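Local coordinates for protein carbonic anhydrase (Coccomyxa sp. PA, PDB 3UCJ) that probably catalyses the reversible hydration of carbon dioxide to hydrogencarbonate, as a zinc-dependent beta-class carbonic anhydrase, at residues E159-F163 with L211-L216; V171-W175 with I202-E206. Numbering follows the deposited sequence.

Contact 1. Residues E159-F163 with L211-L216; sequences EAQVF and LLRADL
Residues 159-163 form one helical turn, closed by a hydrogen bond of 3.0 Å from Phe-163 N to Glu-159 O. They face the loop that joins helices 205-211 and 216-220: Leu-212 is the first residue to leave the helix before it, with phi/psi of -99/136°, and Asp-215 is the N-cap of the next helix. The CA atoms come nearest at Phe-163 and Leu-212, 7.2 Å apart. Glu-159 is extended, with chi1 and chi2 both t, and reaches the loop with its carboxylate. Its OE2 accepts a hydrogen bond of 2.8 Å from Arg-213 N. A water donates to Glu-159 OE2 at 2.9 Å and accepts from Ala-214 N at 3.3 Å. One carboxylate oxygen thus serves two successive amides, the second through water. One turn on, Val-162 CG1 packs on Leu-212 CD2 at 3.9 Å. Phe-163 has chi1 t. Its CD1 lies 3.9 Å from Leu-212 CD1, and its CE1 lies 3.7 Å from Ala-214 CB. Leu-216 CD1 makes a CH-pi contact over the ring face, 4.2 Å from the centroid. Asp-215 OD2 caps Gln-218 N. A helix carboxylate holding a loop amide, with a ring packed on the start of the next helix, thus ties this helix-loop-helix connection to helix 146-167. Val-162 and Leu-212 both also touch Ile-202 of strand 194-202, and Val-162 also meets Val-100 of strand 97-103.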
loop_
_atom_site.group_PDB
_atom_site.type_symbol
_atom_site.label_atom_id
_atom_site.label_comp_id
_atom_site.label_asym_id
_atom_site.label_seq_id
_atom_site.Cartn_x
_atom_site.Cartn_y
_atom_site.Cartn_z
ATOM N N GLU A 159 -21.140 4.222 7.962
ATOM C CA GLU A 159 -20.869 4.140 9.377
ATOM C C GLU A 159 -19.497 3.602 9.690
ATOM O O GLU A 159 -18.833 4.070 10.629
ATOM C CB GLU A 159 -21.951 3.299 10.155
ATOM C CG GLU A 159 -21.586 3.410 11.667
ATOM C CD GLU A 159 -22.624 2.894 12.676
ATOM O OE1 GLU A 159 -23.704 2.405 12.223
ATOM O OE2 GLU A 159 -22.285 2.931 13.893
ATOM N N ALA A 160 -19.062 2.552 8.976
ATOM C CA ALA A 160 -17.771 1.971 9.279
ATOM C C ALA A 160 -16.668 2.983 8.930
ATOM O O ALA A 160 -15.665 3.023 9.639
ATOM C CB ALA A 160 -17.577 0.721 8.386
ATOM N N GLN A 161 -16.848 3.750 7.842
ATOM C CA GLN A 161 -15.763 4.641 7.397
ATOM C C GLN A 161 -15.736 5.838 8.349
ATOM O O GLN A 161 -14.656 6.353 8.665
ATOM C CB GLN A 161 -15.860 5.062 5.912
ATOM C CG GLN A 161 -15.895 3.844 4.946
ATOM C CD GLN A 161 -14.825 2.746 5.253
ATOM O OE1 GLN A 161 -13.666 3.068 5.622
ATOM N NE2 GLN A 161 -15.234 1.407 5.122
ATOM N N VAL A 162 -16.886 6.205 8.896
ATOM C CA VAL A 162 -16.860 7.234 9.972
ATOM C C VAL A 162 -16.109 6.753 11.149
ATOM O O VAL A 162 -15.246 7.512 11.728
ATOM C CB VAL A 162 -18.310 7.695 10.378
ATOM C CG1 VAL A 162 -18.284 8.459 11.735
ATOM C CG2 VAL A 162 -18.864 8.509 9.260
ATOM N N PHE A 163 -16.336 5.495 11.554
ATOM C CA PHE A 163 -15.556 4.956 12.673
ATOM C C PHE A 163 -14.052 4.943 12.348
ATOM O O PHE A 163 -13.167 5.311 13.195
ATOM C CB PHE A 163 -16.031 3.480 12.996
ATOM C CG PHE A 163 -15.314 2.865 14.167
ATOM C CD1 PHE A 163 -15.938 2.881 15.429
ATOM C CD2 PHE A 163 -14.083 2.211 14.029
ATOM C CE1 PHE A 163 -15.346 2.307 16.541
ATOM C CE2 PHE A 163 -13.414 1.612 15.185
ATOM C CZ PHE A 163 -14.054 1.683 16.453
ATOM N N LEU A 211 -22.995 7.998 19.428
ATOM C CA LEU A 211 -23.521 7.917 18.069
ATOM C C LEU A 211 -23.048 6.761 17.204
ATOM O O LEU A 211 -23.684 6.480 16.167
ATOM C CB LEU A 211 -23.305 9.220 17.274
ATOM C CG LEU A 211 -23.852 10.509 17.911
ATOM C CD1 LEU A 211 -23.381 11.676 17.049
ATOM C CD2 LEU A 211 -25.374 10.442 17.986
ATOM N N LEU A 212 -21.941 6.124 17.570
ATOM C CA LEU A 212 -21.435 4.955 16.796
ATOM C C LEU A 212 -21.830 3.623 17.435
ATOM O O LEU A 212 -21.707 3.455 18.625
ATOM C CB LEU A 212 -19.882 5.043 16.647
ATOM C CG LEU A 212 -19.362 6.262 15.869
ATOM C CD1 LEU A 212 -17.821 6.256 15.883
ATOM C CD2 LEU A 212 -19.948 6.183 14.421
ATOM N N ARG A 213 -22.285 2.673 16.631
ATOM C CA ARG A 213 -22.633 1.322 17.097
ATOM C C ARG A 213 -21.416 0.638 17.679
ATOM O O ARG A 213 -21.425 0.177 18.821
ATOM C CB ARG A 213 -23.097 0.472 15.909
ATOM C CG ARG A 213 -24.607 0.478 15.551
ATOM C CD ARG A 213 -25.027 -0.936 14.992
ATOM N NE ARG A 213 -24.771 -2.027 15.980
ATOM C CZ ARG A 213 -25.650 -2.982 16.349
ATOM N NH1 ARG A 213 -26.868 -3.030 15.824
ATOM N NH2 ARG A 213 -25.319 -3.902 17.252
ATOM N N ALA A 214 -20.339 0.558 16.877
ATOM C CA ALA A 214 -19.078 0.021 17.365
ATOM C C ALA A 214 -18.486 0.890 18.501
ATOM O O ALA A 214 -18.696 2.088 18.527
ATOM C CB ALA A 214 -18.072 -0.130 16.208
ATOM N N ASP A 215 -17.755 0.266 19.409
ATOM C CA ASP A 215 -17.250 0.899 20.619
ATOM C C ASP A 215 -15.853 1.501 20.420
ATOM O O ASP A 215 -14.807 0.801 20.542
ATOM C CB ASP A 215 -17.237 -0.163 21.745
ATOM C CG ASP A 215 -16.910 0.400 23.160
ATOM O OD1 ASP A 215 -17.143 -0.404 24.128
ATOM O OD2 ASP A 215 -16.368 1.522 23.348
ATOM N N LEU A 216 -15.838 2.791 20.117
ATOM C CA LEU A 216 -14.569 3.497 19.887
ATOM C C LEU A 216 -13.723 3.542 21.134
ATOM O O LEU A 216 -12.484 3.436 21.086
ATOM C CB LEU A 216 -14.798 4.902 19.310
ATOM C CG LEU A 216 -13.587 5.751 18.839
ATOM C CD1 LEU A 216 -12.690 4.924 17.775
ATOM C CD2 LEU A 216 -13.988 7.118 18.282
HETATM O O HOH W 1 -19.554 2.024 14.064
#

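Contact 2. Residues V171-W175 with I202-E206; sequences VQAAW and ITGME
A glycine backbone lies flat against a tryptophan ring. Gly-204 CA sits 3.5 Å from the centroid of the Trp-175 six-membered ring and 6° off its normal, a CH-pi contact over the face. Gly-204 N is also over that face, 3.6 Å from Trp-175 CZ2. Gly-204 is extended, with phi/psi of 172/-172°, and is the N-cap of the helix that Met-205 begins. The two CA atoms, of Trp-175 and Gly-204, are 6.6 Å apart. Residues 171-175 are helical, and Trp-175 N donates a hydrogen bond of 2.9 Å to Val-171 O. Trp-175 has chi1 m and chi2 -16°; its NE1 donates to Leu-181 O. Ile-202 CG2 packs on Trp-175 CH2 at 3.8 Å. Met-205 has all three chi angles m, and its SD lies at the ring edge, 5.3 Å from the same centroid, as a Met-aromatic contact. Gln-172 NE2 gives that sulfur a weak hydrogen bond of 3.5 Å, while its main partner is Cys-166 O. Thr-203 OG1 is hydrogen-bonded to Asp-207 OD1. The result is a CH-pi contact between Trp-175 and the N-cap glycine of helix 205-211, beside a Met-aromatic contact, where strand 194-202 of the alpha/beta fold passes into that helix.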
loop_
_atom_site.group_PDB
_atom_site.type_symbol
_atom_site.label_atom_id
_atom_site.label_comp_id
_atom_site.label_asym_id
_atom_site.label_seq_id
_atom_site.Cartn_x
_atom_site.Cartn_y
_atom_site.Cartn_z
ATOM N N VAL A 171 -6.759 11.584 13.560
ATOM C CA VAL A 171 -7.900 12.216 14.296
ATOM C C VAL A 171 -7.752 12.063 15.806
ATOM O O VAL A 171 -8.105 13.022 16.582
ATOM C CB VAL A 171 -9.245 11.678 13.779
ATOM C CG1 VAL A 171 -10.385 12.109 14.697
ATOM C CG2 VAL A 171 -9.485 12.164 12.419
ATOM N N GLN A 172 -7.251 10.896 16.218
ATOM C CA GLN A 172 -7.100 10.556 17.607
ATOM C C GLN A 172 -6.021 11.491 18.206
ATOM O O GLN A 172 -6.220 12.033 19.315
ATOM C CB GLN A 172 -6.712 9.131 17.844
ATOM C CG GLN A 172 -7.929 8.155 17.797
ATOM C CD GLN A 172 -8.888 8.433 18.980
ATOM O OE1 GLN A 172 -8.430 8.583 20.141
ATOM N NE2 GLN A 172 -10.186 8.516 18.694
ATOM N N ALA A 173 -4.930 11.715 17.469
ATOM C CA ALA A 173 -3.887 12.615 17.954
ATOM C C ALA A 173 -4.434 14.060 18.063
ATOM O O ALA A 173 -4.092 14.737 19.052
ATOM C CB ALA A 173 -2.594 12.505 17.081
ATOM N N ALA A 174 -5.279 14.506 17.136
ATOM C CA ALA A 174 -5.788 15.840 17.067
ATOM C C ALA A 174 -6.744 16.066 18.247
ATOM O O ALA A 174 -6.645 17.104 18.974
ATOM C CB ALA A 174 -6.510 16.087 15.817
ATOM N N TRP A 175 -7.642 15.117 18.459
ATOM C CA TRP A 175 -8.481 15.155 19.666
ATOM C C TRP A 175 -7.628 15.174 20.956
ATOM O O TRP A 175 -7.939 15.931 21.874
ATOM C CB TRP A 175 -9.510 14.024 19.683
ATOM C CG TRP A 175 -10.638 14.177 18.664
ATOM C CD1 TRP A 175 -10.983 15.293 17.982
ATOM C CD2 TRP A 175 -11.607 13.161 18.303
ATOM N NE1 TRP A 175 -12.090 15.049 17.212
ATOM C CE2 TRP A 175 -12.494 13.746 17.402
ATOM C CE3 TRP A 175 -11.809 11.817 18.712
ATOM C CZ2 TRP A 175 -13.553 13.035 16.821
ATOM C CZ3 TRP A 175 -12.893 11.134 18.182
ATOM C CH2 TRP A 175 -13.747 11.737 17.264
ATOM N N ILE A 202 -19.837 14.168 15.241
ATOM C CA ILE A 202 -19.033 13.539 16.263
ATOM C C ILE A 202 -17.866 14.461 16.467
ATOM O O ILE A 202 -17.081 14.688 15.511
ATOM C CB ILE A 202 -18.509 12.113 15.840
ATOM C CG1 ILE A 202 -19.713 11.150 15.728
ATOM C CG2 ILE A 202 -17.521 11.569 16.909
ATOM C CD1 ILE A 202 -19.558 9.903 14.929
ATOM N N THR A 203 -17.776 15.084 17.661
ATOM C CA THR A 203 -16.783 16.114 17.871
ATOM C C THR A 203 -15.772 15.580 18.794
ATOM O O THR A 203 -14.839 16.283 19.131
ATOM C CB THR A 203 -17.386 17.437 18.553
ATOM O OG1 THR A 203 -17.944 17.024 19.791
ATOM C CG2 THR A 203 -18.420 18.088 17.697
ATOM N N GLY A 204 -15.913 14.348 19.251
ATOM C CA GLY A 204 -14.914 13.750 20.130
ATOM C C GLY A 204 -15.393 12.423 20.663
ATOM O O GLY A 204 -16.428 11.931 20.212
ATOM N N MET A 205 -14.645 11.854 21.597
ATOM C CA MET A 205 -14.901 10.523 22.104
ATOM C C MET A 205 -16.289 10.449 22.758
ATOM O O MET A 205 -17.050 9.526 22.483
ATOM C CB MET A 205 -13.847 10.088 23.109
ATOM C CG MET A 205 -12.421 9.951 22.510
ATOM S SD MET A 205 -12.449 8.496 21.315
ATOM C CE MET A 205 -12.458 7.203 22.457
ATOM N N GLU A 206 -16.642 11.481 23.551
ATOM C CA GLU A 206 -18.005 11.477 24.106
ATOM C C GLU A 206 -19.122 11.311 23.043
ATOM O O GLU A 206 -19.938 10.392 23.155
ATOM C CB GLU A 206 -18.225 12.686 25.084
ATOM C CG GLU A 206 -19.542 12.508 25.815
ATOM C CD GLU A 206 -19.777 13.706 26.696
ATOM O OE1 GLU A 206 -18.937 13.912 27.610
ATOM O OE2 GLU A 206 -20.741 14.454 26.417
#

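Contact 1 and contact 2 have centres about 12 Å apart, on the same side of the chain's centre. Contact 2 is nested inside the chain loop that contact 1 closes. Their first segments lie on the successive helices 146-167 and 169-176. Their second segments flank helix 205-211, one at its start and one from its last residue onward. The two also touch directly. Ile-202 CD1 is 3.7 Å from Val-162 CG1 and 3.8 Å from Leu-212 CG, and Met-205 SD is 3.7 Å from Leu-216 CD2. Together they pack the C-terminal helices, which follow strand 194-202, outermost in the sheet within this chain, against the alpha/beta body, away from the zinc site.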